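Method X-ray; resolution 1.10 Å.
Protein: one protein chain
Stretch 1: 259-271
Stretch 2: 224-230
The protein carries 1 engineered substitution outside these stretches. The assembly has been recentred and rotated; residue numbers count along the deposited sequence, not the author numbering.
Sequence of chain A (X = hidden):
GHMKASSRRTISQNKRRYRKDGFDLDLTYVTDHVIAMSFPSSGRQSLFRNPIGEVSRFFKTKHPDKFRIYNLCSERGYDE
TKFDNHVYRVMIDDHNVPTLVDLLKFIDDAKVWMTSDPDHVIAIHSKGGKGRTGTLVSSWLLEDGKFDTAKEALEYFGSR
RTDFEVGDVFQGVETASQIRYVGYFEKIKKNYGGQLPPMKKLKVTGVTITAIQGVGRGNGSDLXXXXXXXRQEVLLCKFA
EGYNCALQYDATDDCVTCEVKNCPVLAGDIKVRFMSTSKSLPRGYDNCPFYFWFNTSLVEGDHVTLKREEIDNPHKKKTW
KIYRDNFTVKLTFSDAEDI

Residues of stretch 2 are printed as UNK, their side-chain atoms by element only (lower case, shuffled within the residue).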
# COMPACT_ATOMS: atom_id res chain seq x y z
N GLU A 259 15.68 8.09 -21.06
CA GLU A 259 15.32 9.46 -20.85
C GLU A 259 13.81 9.57 -20.92
O GLU A 259 13.21 9.06 -21.87
CB GLU A 259 15.96 10.35 -21.89
CG GLU A 259 15.57 11.79 -21.71
CD GLU A 259 16.05 12.67 -22.82
OE1 GLU A 259 16.87 12.22 -23.65
OE2 GLU A 259 15.61 13.83 -22.85
N VAL A 260 13.21 10.21 -19.93
CA VAL A 260 11.77 10.41 -19.88
C VAL A 260 11.50 11.83 -20.34
O VAL A 260 12.06 12.78 -19.78
CB VAL A 260 11.27 10.15 -18.46
CG1 VAL A 260 9.79 10.53 -18.32
CG2 VAL A 260 11.50 8.69 -18.07
N LYS A 261 10.66 11.98 -21.37
CA LYS A 261 10.37 13.28 -21.95
C LYS A 261 8.95 13.71 -21.62
O LYS A 261 8.04 12.87 -21.50
CB LYS A 261 10.54 13.20 -23.47
CG LYS A 261 11.93 12.78 -23.92
CD LYS A 261 11.95 12.65 -25.44
CE LYS A 261 13.27 12.17 -25.95
NZ LYS A 261 13.22 12.06 -27.43
N ASN A 262 8.77 15.03 -21.51
CA ASN A 262 7.45 15.64 -21.43
C ASN A 262 6.71 15.32 -20.14
O ASN A 262 5.49 15.45 -20.09
CB ASN A 262 6.60 15.29 -22.65
CG ASN A 262 7.29 15.63 -23.93
OD1 ASN A 262 7.83 16.71 -24.09
ND2 ASN A 262 7.31 14.68 -24.86
N CYS A 263 7.41 14.95 -19.08
CA CYS A 263 6.70 14.70 -17.82
C CYS A 263 6.09 16.00 -17.31
O CYS A 263 6.78 17.01 -17.22
CB CYS A 263 7.66 14.16 -16.79
SG CYS A 263 6.86 13.57 -15.27
N PRO A 264 4.80 15.98 -16.91
CA PRO A 264 4.24 17.16 -16.27
C PRO A 264 4.78 17.29 -14.85
O PRO A 264 5.40 16.36 -14.31
CB PRO A 264 2.74 16.85 -16.25
CG PRO A 264 2.68 15.38 -16.15
CD PRO A 264 3.82 14.89 -17.03
N VAL A 265 4.57 18.46 -14.27
CA VAL A 265 4.89 18.65 -12.85
C VAL A 265 4.12 17.64 -11.99
O VAL A 265 2.90 17.48 -12.14
CB VAL A 265 4.60 20.08 -12.41
CG1 VAL A 265 4.91 20.25 -10.93
CG2 VAL A 265 5.40 21.11 -13.24
N LEU A 266 4.85 16.95 -11.12
CA LEU A 266 4.32 15.93 -10.21
C LEU A 266 4.42 16.46 -8.79
O LEU A 266 5.42 17.05 -8.40
CB LEU A 266 5.17 14.65 -10.29
CG LEU A 266 5.32 14.04 -11.68
CD1 LEU A 266 6.25 12.85 -11.57
CD2 LEU A 266 4.00 13.67 -12.33
N ALA A 267 3.38 16.21 -8.01
CA ALA A 267 3.40 16.55 -6.59
C ALA A 267 2.53 15.53 -5.86
O ALA A 267 1.52 15.07 -6.39
CB ALA A 267 2.85 17.96 -6.38
N GLY A 268 2.96 15.15 -4.68
CA GLY A 268 2.17 14.25 -3.85
C GLY A 268 2.48 12.79 -4.11
O GLY A 268 3.63 12.41 -4.36
N ASP A 269 1.46 11.95 -4.02
CA ASP A 269 1.65 10.50 -4.13
C ASP A 269 1.58 10.10 -5.59
O ASP A 269 0.60 10.39 -6.28
CB ASP A 269 0.62 9.81 -3.27
CG ASP A 269 0.80 10.15 -1.81
OD1 ASP A 269 -0.03 10.90 -1.28
OD2 ASP A 269 1.86 9.77 -1.27
N ILE A 270 2.65 9.48 -6.07
CA ILE A 270 2.80 9.12 -7.47
C ILE A 270 2.91 7.61 -7.56
O ILE A 270 3.65 6.99 -6.79
CB ILE A 270 4.07 9.80 -8.05
CG1 ILE A 270 4.02 11.34 -7.87
CG2 ILE A 270 4.29 9.43 -9.52
CD1 ILE A 270 2.86 12.02 -8.54
N LYS A 271 2.18 7.04 -8.50
CA LYS A 271 2.22 5.61 -8.77
C LYS A 271 2.85 5.41 -10.14
O LYS A 271 2.47 6.09 -11.11
CB LYS A 271 0.79 5.08 -8.77
CG LYS A 271 0.66 3.60 -8.99
CD LYS A 271 -0.83 3.20 -9.12
CE LYS A 271 -1.02 1.73 -9.20
NZ LYS A 271 -2.44 1.42 -9.32
N UNK A 224 6.96 -0.54 -21.11
CA UNK A 224 6.40 0.81 -21.09
C UNK A 224 6.23 1.21 -19.63
O UNK A 224 6.18 0.36 -18.74
o UNK A 224 4.19 -0.08 -21.45
c UNK A 224 5.10 0.89 -21.88
N UNK A 225 6.11 2.51 -19.40
CA UNK A 225 6.01 3.04 -18.04
C UNK A 225 4.89 4.07 -18.01
O UNK A 225 4.88 4.99 -18.83
c UNK A 225 7.32 4.21 -16.19
c UNK A 225 7.33 3.70 -17.62
s UNK A 225 8.83 5.06 -15.72
c UNK A 225 8.63 6.59 -16.63
N UNK A 226 3.97 3.90 -17.07
CA UNK A 226 2.86 4.82 -16.88
C UNK A 226 3.03 5.51 -15.53
O UNK A 226 3.26 4.85 -14.51
c UNK A 226 -0.92 4.06 -16.58
c UNK A 226 0.32 4.89 -16.80
o UNK A 226 -0.98 3.26 -15.65
c UNK A 226 1.56 4.03 -16.88
n UNK A 226 -1.94 4.27 -17.43
N UNK A 227 2.87 6.83 -15.54
CA UNK A 227 2.87 7.61 -14.29
C UNK A 227 1.44 8.05 -14.02
O UNK A 227 0.78 8.62 -14.90
c UNK A 227 5.23 8.41 -14.80
c UNK A 227 3.78 9.62 -13.06
c UNK A 227 6.25 9.54 -14.87
c UNK A 227 3.81 8.84 -14.39
N UNK A 228 0.98 7.78 -12.80
CA UNK A 228 -0.38 8.07 -12.36
C UNK A 228 -0.33 9.02 -11.17
O UNK A 228 0.46 8.82 -10.22
c UNK A 228 -1.25 5.84 -13.18
c UNK A 228 -1.10 6.74 -11.97
c UNK A 228 -2.45 7.00 -11.30
N UNK A 229 -1.19 10.04 -11.20
CA UNK A 229 -1.31 10.99 -10.11
C UNK A 229 -2.79 11.24 -9.90
O UNK A 229 -3.49 11.53 -10.86
c UNK A 229 -0.64 12.31 -10.49
o UNK A 229 -0.88 13.31 -9.52
N UNK A 230 -3.26 11.17 -8.66
CA UNK A 230 -4.68 11.45 -8.37
C UNK A 230 -5.62 10.64 -9.26
O UNK A 230 -6.59 11.15 -9.81
c UNK A 230 -4.24 15.27 -7.48
c UNK A 230 -4.97 12.97 -8.42
o UNK A 230 -3.51 15.95 -6.72
c UNK A 230 -4.13 13.74 -7.39
o UNK A 230 -5.03 15.80 -8.29
O HOH W 1 -0.98 8.53 -7.85
O HOH W 2 -0.25 13.06 -6.98
O HOH W 3 0.95 15.40 -9.71
O HOH W 4 -2.30 10.66 -5.89
O HOH W 5 -1.28 15.19 -5.69

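Position 224 has two side-chain atoms, one carbon and then one oxygen. They lie out of reach of stretch 1. A lone hydroxyl on CB marks a serine, Ser224.

Position 225 carries two carbons, a sulfur and a final carbon, unbranched. CA-to-CB points toward stretch 1, and the last carbon lies 3.8 Å from Val260 CG2, an apolar contact. This thioether chain is methionine, Met225.

Position 226 has three carbons in a row, the third bearing one oxygen and one nitrogen. The side chain stays 6.2 Å from stretch 1 at its nearest. That is a primary amide on a two-methylene chain, so glutamine, Gln226.

Position 227 has four carbons, forked at the first, with one arm two carbons long. The one-carbon arm lies 3.6 Å from Ile270 CG2 and 4.1 Å from Leu266 CD2. The end of the longer arm is 4.1 Å from Cys263 SG. All of these contacts are apolar. Branching at CB with unequal arms identifies isoleucine, Ile227.

Position 228 has three carbons, one carrying the other two. It pairs with Lys271, and the CB atoms of 228 and Lys271 are 4.1 Å apart. The two side chains share a face of the sheet, though the end of the lysine leads away. The short symmetric fork is valine, Val228.

Position 229 again shows one carbon and one oxygen, and its CB is 4.0 Å from Ile270 CD1. It is serine. Ser229 OG is 2.6 Å from the oxygen of water 2 and 2.8 Å from that of water 3. Water 3 accepts from Ala267 N, at 3.1 Å from its oxygen.

Position 230 has three carbons, the third carrying two oxygens. It makes no direct contact with stretch 1. This carboxylate is glutamate. Water 5 bridges instead, its oxygen 2.6 Å from Glu230 OE1 and 2.9 Å from Ala267 O.

The contact combines strand pairing, apolar packing and water. Strands 269-271 and 224-229 run antiparallel. Val228 N donates to Lys271 O at 2.8 Å, and Lys271 N donates to Val228 O at 3.0 Å. Both bonds are close to straight (162° and 176°). They pair Val228 with Lys271 and so define the register there. Ile227 CA also approaches Lys271 O at 3.5 Å, a CA-H...O contact. Apolar side chains from the loop and strand of stretch 1 pack against Ile227. Next to the paired residues, water links the backbones: the oxygen of water 1 is 2.8 Å from Val228 O and 2.9 Å from Asp269 O, donating to both.

Stretch 2, residues 224-230: SMQIVSE
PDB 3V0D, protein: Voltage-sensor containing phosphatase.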